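Local coordinates for protein glycoside hydrolase family 31 (Trueperella pyogenes, PDB 5I0F) that probably hydrolyses cycloalternan, a cyclic glucose oligosaccharide, by a retaining mechanism that passes through a covalent glycosyl-enzyme intermediate, at residues Ala408-Val416 with Met436-Trp447; Gln55-Asn63 with Asn91-His99. All coordinates share one frame; numbering follows the deposited sequence.

Contact 1: residues Ala408-Val416 with Met436-Trp447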
loop_
_atom_site.group_PDB
_atom_site.type_symbol
_atom_site.label_atom_id
_atom_site.label_comp_id
_atom_site.label_asym_id
_atom_site.label_seq_id
_atom_site.Cartn_x
_atom_site.Cartn_y
_atom_site.Cartn_z
ATOM N N ALA A 408 -9.830 16.972 21.357
ATOM C CA ALA A 408 -8.764 16.501 22.246
ATOM C C ALA A 408 -7.505 16.105 21.455
ATOM O O ALA A 408 -6.390 16.385 21.875
ATOM C CB ALA A 408 -9.258 15.343 23.108
ATOM N N LEU A 409 -7.693 15.495 20.287
ATOM C CA LEU A 409 -6.578 15.197 19.400
ATOM C C LEU A 409 -5.819 16.477 19.014
ATOM O O LEU A 409 -4.602 16.577 19.198
ATOM C CB LEU A 409 -7.083 14.457 18.152
ATOM C CG LEU A 409 -6.050 14.165 17.070
ATOM C CD1 LEU A 409 -4.891 13.345 17.615
ATOM C CD2 LEU A 409 -6.703 13.466 15.887
ATOM N N ILE A 410 -6.546 17.468 18.501
ATOM C CA ILE A 410 -5.921 18.738 18.132
ATOM C C ILE A 410 -5.266 19.340 19.359
ATOM O O ILE A 410 -4.102 19.750 19.309
ATOM C CB ILE A 410 -6.920 19.757 17.527
ATOM C CG1 ILE A 410 -7.467 19.248 16.179
ATOM C CG2 ILE A 410 -6.250 21.128 17.338
ATOM C CD1 ILE A 410 -8.762 19.916 15.758
ATOM N N ALA A 411 -6.005 19.374 20.468
ATOM C CA ALA A 411 -5.512 20.062 21.654
ATOM C C ALA A 411 -4.243 19.392 22.194
ATOM O O ALA A 411 -3.393 20.076 22.751
ATOM C CB ALA A 411 -6.598 20.175 22.728
ATOM N N SER A 412 -4.088 18.080 21.988
ATOM C CA SER A 412 -2.873 17.370 22.390
ATOM C C SER A 412 -1.607 17.779 21.623
ATOM O O SER A 412 -0.491 17.499 22.079
ATOM C CB SER A 412 -3.056 15.851 22.235
ATOM O OG SER A 412 -2.979 15.476 20.860
ATOM N N GLY A 413 -1.761 18.404 20.454
ATOM C CA GLY A 413 -0.634 18.691 19.596
ATOM C C GLY A 413 -0.247 17.547 18.664
ATOM O O GLY A 413 0.439 17.787 17.683
ATOM N N HIS A 414 -0.725 16.327 18.919
ATOM C CA HIS A 414 -0.298 15.158 18.182
ATOM C C HIS A 414 -1.094 14.984 16.884
ATOM O O HIS A 414 -1.656 13.904 16.633
ATOM C CB HIS A 414 -0.402 13.896 19.067
ATOM C CG HIS A 414 0.370 13.986 20.351
ATOM N ND1 HIS A 414 1.703 14.334 20.397
ATOM C CD2 HIS A 414 -0.002 13.758 21.633
ATOM C CE1 HIS A 414 2.117 14.325 21.652
ATOM N NE2 HIS A 414 1.106 13.964 22.421
ATOM N N VAL A 415 -1.071 16.015 16.027
ATOM C CA VAL A 415 -1.718 15.964 14.701
ATOM C C VAL A 415 -0.717 16.382 13.653
ATOM O O VAL A 415 0.079 17.293 13.893
ATOM C CB VAL A 415 -2.953 16.907 14.561
ATOM C CG1 VAL A 415 -4.148 16.326 15.257
ATOM C CG2 VAL A 415 -2.659 18.334 15.064
ATOM N N VAL A 416 -0.736 15.740 12.493
ATOM C CA VAL A 416 0.056 16.246 11.347
ATOM C C VAL A 416 -0.386 17.697 11.042
ATOM O O VAL A 416 -1.582 17.992 11.041
ATOM C CB VAL A 416 -0.066 15.350 10.102
ATOM C CG1 VAL A 416 0.807 15.875 8.962
ATOM C CG2 VAL A 416 0.353 13.919 10.455
ATOM N N MET A 436 -5.322 13.990 10.780
ATOM C CA MET A 436 -4.403 12.871 10.739
ATOM C C MET A 436 -3.524 12.883 11.991
ATOM O O MET A 436 -2.772 13.830 12.197
ATOM C CB MET A 436 -3.586 12.963 9.444
ATOM C CG MET A 436 -2.837 11.712 9.064
ATOM S SD MET A 436 -2.270 11.780 7.325
ATOM C CE MET A 436 -1.622 10.126 7.201
ATOM N N PRO A 437 -3.617 11.839 12.843
ATOM C CA PRO A 437 -2.781 11.841 14.035
ATOM C C PRO A 437 -1.309 11.754 13.674
ATOM O O PRO A 437 -0.926 11.114 12.652
ATOM C CB PRO A 437 -3.219 10.578 14.804
ATOM C CG PRO A 437 -3.778 9.669 13.750
ATOM C CD PRO A 437 -4.370 10.579 12.701
ATOM N N ASP A 438 -0.498 12.405 14.497
ATOM C CA ASP A 438 0.948 12.416 14.320
ATOM C C ASP A 438 1.492 11.224 15.083
ATOM O O ASP A 438 1.526 11.230 16.303
ATOM C CB ASP A 438 1.559 13.733 14.824
ATOM C CG ASP A 438 3.001 13.901 14.403
ATOM O OD1 ASP A 438 3.678 12.873 14.255
ATOM O OD2 ASP A 438 3.482 15.051 14.224
ATOM N N LEU A 439 1.903 10.206 14.340
ATOM C CA LEU A 439 2.397 8.975 14.917
ATOM C C LEU A 439 3.917 8.898 14.799
ATOM O O LEU A 439 4.490 7.807 14.910
ATOM C CB LEU A 439 1.697 7.784 14.222
ATOM C CG LEU A 439 0.155 7.820 14.240
ATOM C CD1 LEU A 439 -0.425 6.652 13.450
ATOM C CD2 LEU A 439 -0.400 7.800 15.661
ATOM N N SER A 440 4.569 10.051 14.584
ATOM C CA SER A 440 6.014 10.110 14.357
ATOM C C SER A 440 6.862 10.055 15.635
ATOM O O SER A 440 8.066 9.841 15.538
ATOM C CB SER A 440 6.385 11.340 13.505
ATOM O OG SER A 440 6.320 12.580 14.223
ATOM N N THR A 441 6.253 10.244 16.810
ATOM C CA THR A 441 6.959 10.150 18.093
ATOM C C THR A 441 6.232 9.200 19.032
ATOM O O THR A 441 5.043 8.929 18.842
ATOM C CB THR A 441 7.052 11.519 18.808
ATOM O OG1 THR A 441 5.742 11.969 19.192
ATOM C CG2 THR A 441 7.710 12.555 17.916
ATOM N N GLU A 442 6.939 8.728 20.055
ATOM C CA GLU A 442 6.339 7.829 21.034
ATOM C C GLU A 442 5.106 8.447 21.696
ATOM O O GLU A 442 4.080 7.776 21.846
ATOM C CB GLU A 442 7.365 7.357 22.079
ATOM C CG GLU A 442 6.886 6.203 22.952
ATOM C CD GLU A 442 6.651 4.900 22.189
ATOM O OE1 GLU A 442 7.459 4.566 21.277
ATOM O OE2 GLU A 442 5.639 4.207 22.499
ATOM N N ALA A 443 5.185 9.729 22.038
ATOM C CA ALA A 443 4.077 10.402 22.710
ATOM C C ALA A 443 2.832 10.488 21.828
ATOM O O ALA A 443 1.725 10.271 22.310
ATOM C CB ALA A 443 4.493 11.793 23.198
ATOM N N GLY A 444 3.008 10.761 20.539
ATOM C CA GLY A 444 1.879 10.787 19.597
ATOM C C GLY A 444 1.238 9.417 19.351
ATOM O O GLY A 444 0.021 9.304 19.292
ATOM N N ARG A 445 2.065 8.385 19.219
ATOM C CA ARG A 445 1.601 7.013 19.061
ATOM C C ARG A 445 0.831 6.557 20.306
ATOM O O ARG A 445 -0.241 5.924 20.204
ATOM C CB ARG A 445 2.761 6.062 18.774
ATOM C CG ARG A 445 3.403 6.293 17.411
ATOM C CD ARG A 445 4.402 5.209 17.044
ATOM N NE ARG A 445 5.612 5.207 17.872
ATOM C CZ ARG A 445 6.733 5.893 17.624
ATOM N NH1 ARG A 445 7.746 5.781 18.451
ATOM N NH2 ARG A 445 6.853 6.698 16.579
ATOM N N GLN A 446 1.362 6.899 21.476
ATOM C CA GLN A 446 0.701 6.551 22.731
ATOM C C GLN A 446 -0.645 7.247 22.914
ATOM O O GLN A 446 -1.603 6.588 23.353
ATOM C CB GLN A 446 1.621 6.721 23.942
ATOM C CG GLN A 446 2.586 5.536 23.957
ATOM C CD GLN A 446 3.536 5.482 25.117
ATOM O OE1 GLN A 446 3.439 6.259 26.063
ATOM N NE2 GLN A 446 4.469 4.533 25.056
ATOM N N TRP A 447 -0.724 8.526 22.546
ATOM C CA TRP A 447 -1.969 9.275 22.666
ATOM C C TRP A 447 -3.069 8.626 21.824
ATOM O O TRP A 447 -4.175 8.410 22.295
ATOM C CB TRP A 447 -1.790 10.759 22.276
ATOM C CG TRP A 447 -2.934 11.576 22.748
ATOM C CD1 TRP A 447 -2.994 12.320 23.891
ATOM C CD2 TRP A 447 -4.211 11.700 22.119
ATOM N NE1 TRP A 447 -4.231 12.912 24.008
ATOM C CE2 TRP A 447 -5.000 12.539 22.941
ATOM C CE3 TRP A 447 -4.768 11.183 20.942
ATOM C CZ2 TRP A 447 -6.300 12.880 22.622
ATOM C CZ3 TRP A 447 -6.071 11.506 20.632
ATOM C CH2 TRP A 447 -6.831 12.345 21.477
HETATM O O HOH W 1 -1.942 11.101 17.962
HETATM O O HOH W 2 -4.130 16.547 11.009
#
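V415 and P437 are paired in a single backbone bridge, CA atoms 4.3 Å apart, flanked by two hydrogen bonds: V416 N gives to M436 O at 2.8 Å, and D438 N gives to H414 O at 2.9 Å. Helical segments 408-412 and 442-447 run nearly antiparallel, at 166°, with axes 11.6 Å apart, a spacing wide enough for the indole of W447. That side chain, its CG anti to the backbone N (chi1 -164°), reaches across to the other helix. S412 CB sits over one face of the five-membered ring, 3.6 Å from W447 NE1. The far end of the six-membered ring meets L409, whose CD1 lies 3.7 Å from W447 CZ3, and A408 CB adds apolar surface beside CZ2. Both helices belong to the family 31 TIM-barrel domain, and the segments frame 19 residues without helix or strand, between barrel strands 383-388 and 463-466. Glycine suits the turn after helix 400-412: G413 has a positive phi, at which a CB would jam against S412 O. S412 OG accepts from H414 N, an ST turn, and also gives to L409 O. G444 CA and A443 O lie over one face of the H414 ring, toward its rim, with G444 CA 3.6 Å from H414 CG; glycine fits there because a side chain would run into D438 O. The H414 and W447 rings meet obliquely, planes at 51°, H414 CD2 3.6 Å from W447 CB, while E480 holds H414 ND1. D438 OD1 accepts from S440 N, an Asx turn, and from S440 OG, ahead of T441, the N-cap.

Contact 2: residues Gln55-Asn63 with Asn91-His99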
loop_
_atom_site.group_PDB
_atom_site.type_symbol
_atom_site.label_atom_id
_atom_site.label_comp_id
_atom_site.label_asym_id
_atom_site.label_seq_id
_atom_site.Cartn_x
_atom_site.Cartn_y
_atom_site.Cartn_z
ATOM N N GLN A 55 6.528 41.014 -18.025
ATOM C CA GLN A 55 5.618 40.475 -19.030
ATOM C C GLN A 55 4.298 40.095 -18.393
ATOM O O GLN A 55 4.269 39.620 -17.262
ATOM C CB GLN A 55 6.229 39.260 -19.735
ATOM C CG GLN A 55 5.517 38.898 -21.032
ATOM C CD GLN A 55 6.088 37.666 -21.703
ATOM O OE1 GLN A 55 7.106 37.130 -21.279
ATOM N NE2 GLN A 55 5.416 37.200 -22.752
ATOM N N VAL A 56 3.221 40.304 -19.150
ATOM C CA VAL A 56 1.854 40.049 -18.720
ATOM C C VAL A 56 1.293 38.974 -19.644
ATOM O O VAL A 56 1.401 39.091 -20.859
ATOM C CB VAL A 56 0.983 41.322 -18.833
ATOM C CG1 VAL A 56 -0.368 41.113 -18.153
ATOM C CG2 VAL A 56 1.725 42.533 -18.260
ATOM N N PHE A 57 0.722 37.925 -19.065
ATOM C CA PHE A 57 0.083 36.859 -19.825
ATOM C C PHE A 57 -1.428 36.918 -19.608
ATOM O O PHE A 57 -1.887 37.052 -18.472
ATOM C CB PHE A 57 0.628 35.504 -19.381
ATOM C CG PHE A 57 2.109 35.342 -19.596
ATOM C CD1 PHE A 57 3.016 35.769 -18.639
ATOM C CD2 PHE A 57 2.597 34.739 -20.751
ATOM C CE1 PHE A 57 4.383 35.624 -18.839
ATOM C CE2 PHE A 57 3.962 34.600 -20.964
ATOM C CZ PHE A 57 4.857 35.040 -20.002
ATOM N N ASP A 58 -2.187 36.840 -20.694
ATOM C CA ASP A 58 -3.646 36.708 -20.633
ATOM C C ASP A 58 -3.980 35.243 -20.481
ATOM O O ASP A 58 -3.784 34.457 -21.397
ATOM C CB ASP A 58 -4.321 37.224 -21.909
ATOM C CG ASP A 58 -4.362 38.728 -21.982
ATOM O OD1 ASP A 58 -4.830 39.376 -21.007
ATOM O OD2 ASP A 58 -3.945 39.260 -23.029
ATOM N N MET A 59 -4.501 34.880 -19.325
ATOM C CA MET A 59 -4.800 33.491 -19.026
ATOM C C MET A 59 -6.123 33.086 -19.675
ATOM O O MET A 59 -6.975 33.931 -19.966
ATOM C CB MET A 59 -4.814 33.271 -17.512
ATOM C CG MET A 59 -3.504 33.657 -16.836
ATOM S SD MET A 59 -3.537 33.489 -15.055
ATOM C CE MET A 59 -3.332 31.709 -14.859
ATOM N N SER A 60 -6.265 31.791 -19.926
ATOM C CA SER A 60 -7.445 31.218 -20.557
ATOM C C SER A 60 -8.180 30.306 -19.574
ATOM O O SER A 60 -7.524 29.647 -18.753
ATOM C CB SER A 60 -7.016 30.394 -21.763
ATOM O OG SER A 60 -6.581 31.243 -22.811
ATOM N N PRO A 61 -9.526 30.231 -19.670
ATOM C CA PRO A 61 -10.226 29.328 -18.777
ATOM C C PRO A 61 -10.024 27.881 -19.226
ATOM O O PRO A 61 -9.981 27.600 -20.416
ATOM C CB PRO A 61 -11.709 29.753 -18.899
ATOM C CG PRO A 61 -11.747 30.905 -19.841
ATOM C CD PRO A 61 -10.467 30.874 -20.615
ATOM N N VAL A 62 -9.894 26.980 -18.269
ATOM C CA VAL A 62 -9.544 25.608 -18.587
ATOM C C VAL A 62 -10.332 24.688 -17.679
ATOM O O VAL A 62 -10.811 25.124 -16.646
ATOM C CB VAL A 62 -8.001 25.440 -18.453
ATOM C CG1 VAL A 62 -7.572 25.346 -16.995
ATOM C CG2 VAL A 62 -7.486 24.278 -19.279
ATOM N N ASN A 63 -10.523 23.440 -18.107
ATOM C CA ASN A 63 -10.944 22.359 -17.206
ATOM C C ASN A 63 -9.784 21.413 -17.030
ATOM O O ASN A 63 -8.862 21.402 -17.849
ATOM C CB ASN A 63 -12.136 21.598 -17.767
ATOM C CG ASN A 63 -13.338 22.486 -17.973
ATOM O OD1 ASN A 63 -13.638 23.341 -17.146
ATOM N ND2 ASN A 63 -14.037 22.287 -19.081
ATOM N N ASN A 91 -12.932 27.487 -10.750
ATOM C CA ASN A 91 -12.798 27.985 -12.098
ATOM C C ASN A 91 -11.312 28.112 -12.353
ATOM O O ASN A 91 -10.659 29.005 -11.814
ATOM C CB ASN A 91 -13.502 29.328 -12.212
ATOM C CG ASN A 91 -14.965 29.248 -11.800
ATOM O OD1 ASN A 91 -15.364 29.804 -10.773
ATOM N ND2 ASN A 91 -15.756 28.512 -12.577
ATOM N N GLY A 92 -10.781 27.176 -13.133
ATOM C CA GLY A 92 -9.378 27.158 -13.481
ATOM C C GLY A 92 -9.052 28.121 -14.606
ATOM O O GLY A 92 -9.832 28.278 -15.548
ATOM N N TRP A 93 -7.885 28.751 -14.490
ATOM C CA TRP A 93 -7.302 29.596 -15.526
ATOM C C TRP A 93 -5.865 29.146 -15.741
ATOM O O TRP A 93 -5.222 28.676 -14.799
ATOM C CB TRP A 93 -7.317 31.046 -15.057
ATOM C CG TRP A 93 -8.689 31.607 -14.943
ATOM C CD1 TRP A 93 -9.546 31.504 -13.870
ATOM C CD2 TRP A 93 -9.365 32.393 -15.923
ATOM N NE1 TRP A 93 -10.704 32.175 -14.131
ATOM C CE2 TRP A 93 -10.628 32.730 -15.385
ATOM C CE3 TRP A 93 -9.023 32.858 -17.203
ATOM C CZ2 TRP A 93 -11.551 33.497 -16.089
ATOM C CZ3 TRP A 93 -9.954 33.617 -17.909
ATOM C CH2 TRP A 93 -11.197 33.921 -17.353
ATOM N N GLN A 94 -5.353 29.323 -16.957
ATOM C CA GLN A 94 -4.044 28.795 -17.323
ATOM C C GLN A 94 -3.344 29.637 -18.386
ATOM O O GLN A 94 -3.980 30.218 -19.264
ATOM C CB GLN A 94 -4.189 27.347 -17.805
ATOM C CG GLN A 94 -2.884 26.617 -18.025
ATOM C CD GLN A 94 -3.082 25.260 -18.671
ATOM O OE1 GLN A 94 -3.348 24.275 -17.990
ATOM N NE2 GLN A 94 -2.947 25.204 -19.995
ATOM N N THR A 95 -2.025 29.706 -18.267
ATOM C CA THR A 95 -1.157 30.199 -19.320
ATOM C C THR A 95 0.100 29.343 -19.293
ATOM O O THR A 95 0.236 28.486 -18.426
ATOM C CB THR A 95 -0.828 31.705 -19.124
ATOM O OG1 THR A 95 -0.122 32.199 -20.266
ATOM C CG2 THR A 95 0.008 31.965 -17.844
ATOM N N SER A 96 1.009 29.564 -20.235
ATOM C CA SER A 96 2.317 28.908 -20.201
ATOM C C SER A 96 3.432 29.774 -20.777
ATOM O O SER A 96 3.181 30.772 -21.467
ATOM C CB SER A 96 2.278 27.549 -20.901
ATOM O OG SER A 96 1.844 27.688 -22.238
ATOM N N ILE A 97 4.658 29.400 -20.421
ATOM C CA ILE A 97 5.877 30.001 -20.956
ATOM C C ILE A 97 6.601 28.852 -21.652
ATOM O O ILE A 97 7.032 27.935 -20.973
ATOM C CB ILE A 97 6.758 30.595 -19.836
ATOM C CG1 ILE A 97 5.974 31.635 -19.029
ATOM C CG2 ILE A 97 8.023 31.213 -20.436
ATOM C CD1 ILE A 97 6.669 32.112 -17.765
ATOM N N PRO A 98 6.704 28.871 -23.001
ATOM C CA PRO A 98 7.256 27.708 -23.737
ATOM C C PRO A 98 8.743 27.371 -23.513
ATOM O O PRO A 98 9.134 26.205 -23.685
ATOM C CB PRO A 98 7.011 28.070 -25.211
ATOM C CG PRO A 98 6.871 29.558 -25.221
ATOM C CD PRO A 98 6.229 29.923 -23.921
ATOM N N HIS A 99 9.554 28.367 -23.154
ATOM C CA HIS A 99 10.996 28.179 -22.923
ATOM C C HIS A 99 11.439 29.099 -21.802
ATOM O O HIS A 99 11.745 30.265 -22.030
ATOM C CB HIS A 99 11.797 28.477 -24.198
ATOM C CG HIS A 99 11.679 27.413 -25.245
ATOM N ND1 HIS A 99 12.120 26.122 -25.043
ATOM C CD2 HIS A 99 11.167 27.444 -26.500
ATOM C CE1 HIS A 99 11.889 25.404 -26.128
ATOM N NE2 HIS A 99 11.310 26.182 -27.027
HETATM O O HOH W 3 -2.175 32.270 -21.996
HETATM O O HOH W 4 -12.190 25.128 -14.300
#
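S60 and Q94 form an antiparallel hydrogen-bonded pair: S60 N donates to Q94 O at 2.9 Å in an almost straight bond (172°), whereas the return bond from Q94 N to S60 O, 2.8 Å long, is bent to 140°. V62 N adds a further bond to G92 O. Beyond these bonds water takes over, for water 3 joins D58 O to T95 OG1 and water 4 joins V62 O to G92 N. The non-hydrogen-bonded pair P61 and W93 packs side chain on side chain, with P61 CG over the indole face, 3.8 Å from W93 CZ3; the rigid pyrrolidine offers this ring an apolar surface. M59 bends at chi3 (78°), which lays its CE against the W93 backbone, 3.6 Å from W93 O and beside W93 CB, and its CG rests on T95. Farther along, where the strands diverge, F57 crosses T95 at about a right angle, CB lying 3.5 Å from T95 OG1, and its CZ reaches I97 CG1 at 3.7 Å. Strand 54-62 also pairs with 41-49, and 91-97 with 31-37, so the contact joins neighbouring strands of the antiparallel beta-sheet of the N-terminal, 1,3-alpha-isomaltosidase-like domain.

Overall arrangement
The two contacts belong to different domains and do not touch: their centres are 41 Å apart and their nearest atoms about 26 Å. Contact 2 pairs two strands of the N-terminal domain, its centre about 36 Å from the centre of the chain; contact 1, about 22 Å from it by the same measure, joins two helices of the catalytic TIM barrel. The connections they span nevertheless meet at one glycan pocket: H78 comes from that of contact 2, beside the calcium ligands E76 and L79, and W429 and W430 from that of contact 1. The side chain of M436 is about 13 Å from a bound glucose, near the sugar without lining its site, and that of A408 about 13 Å from a calcium ion.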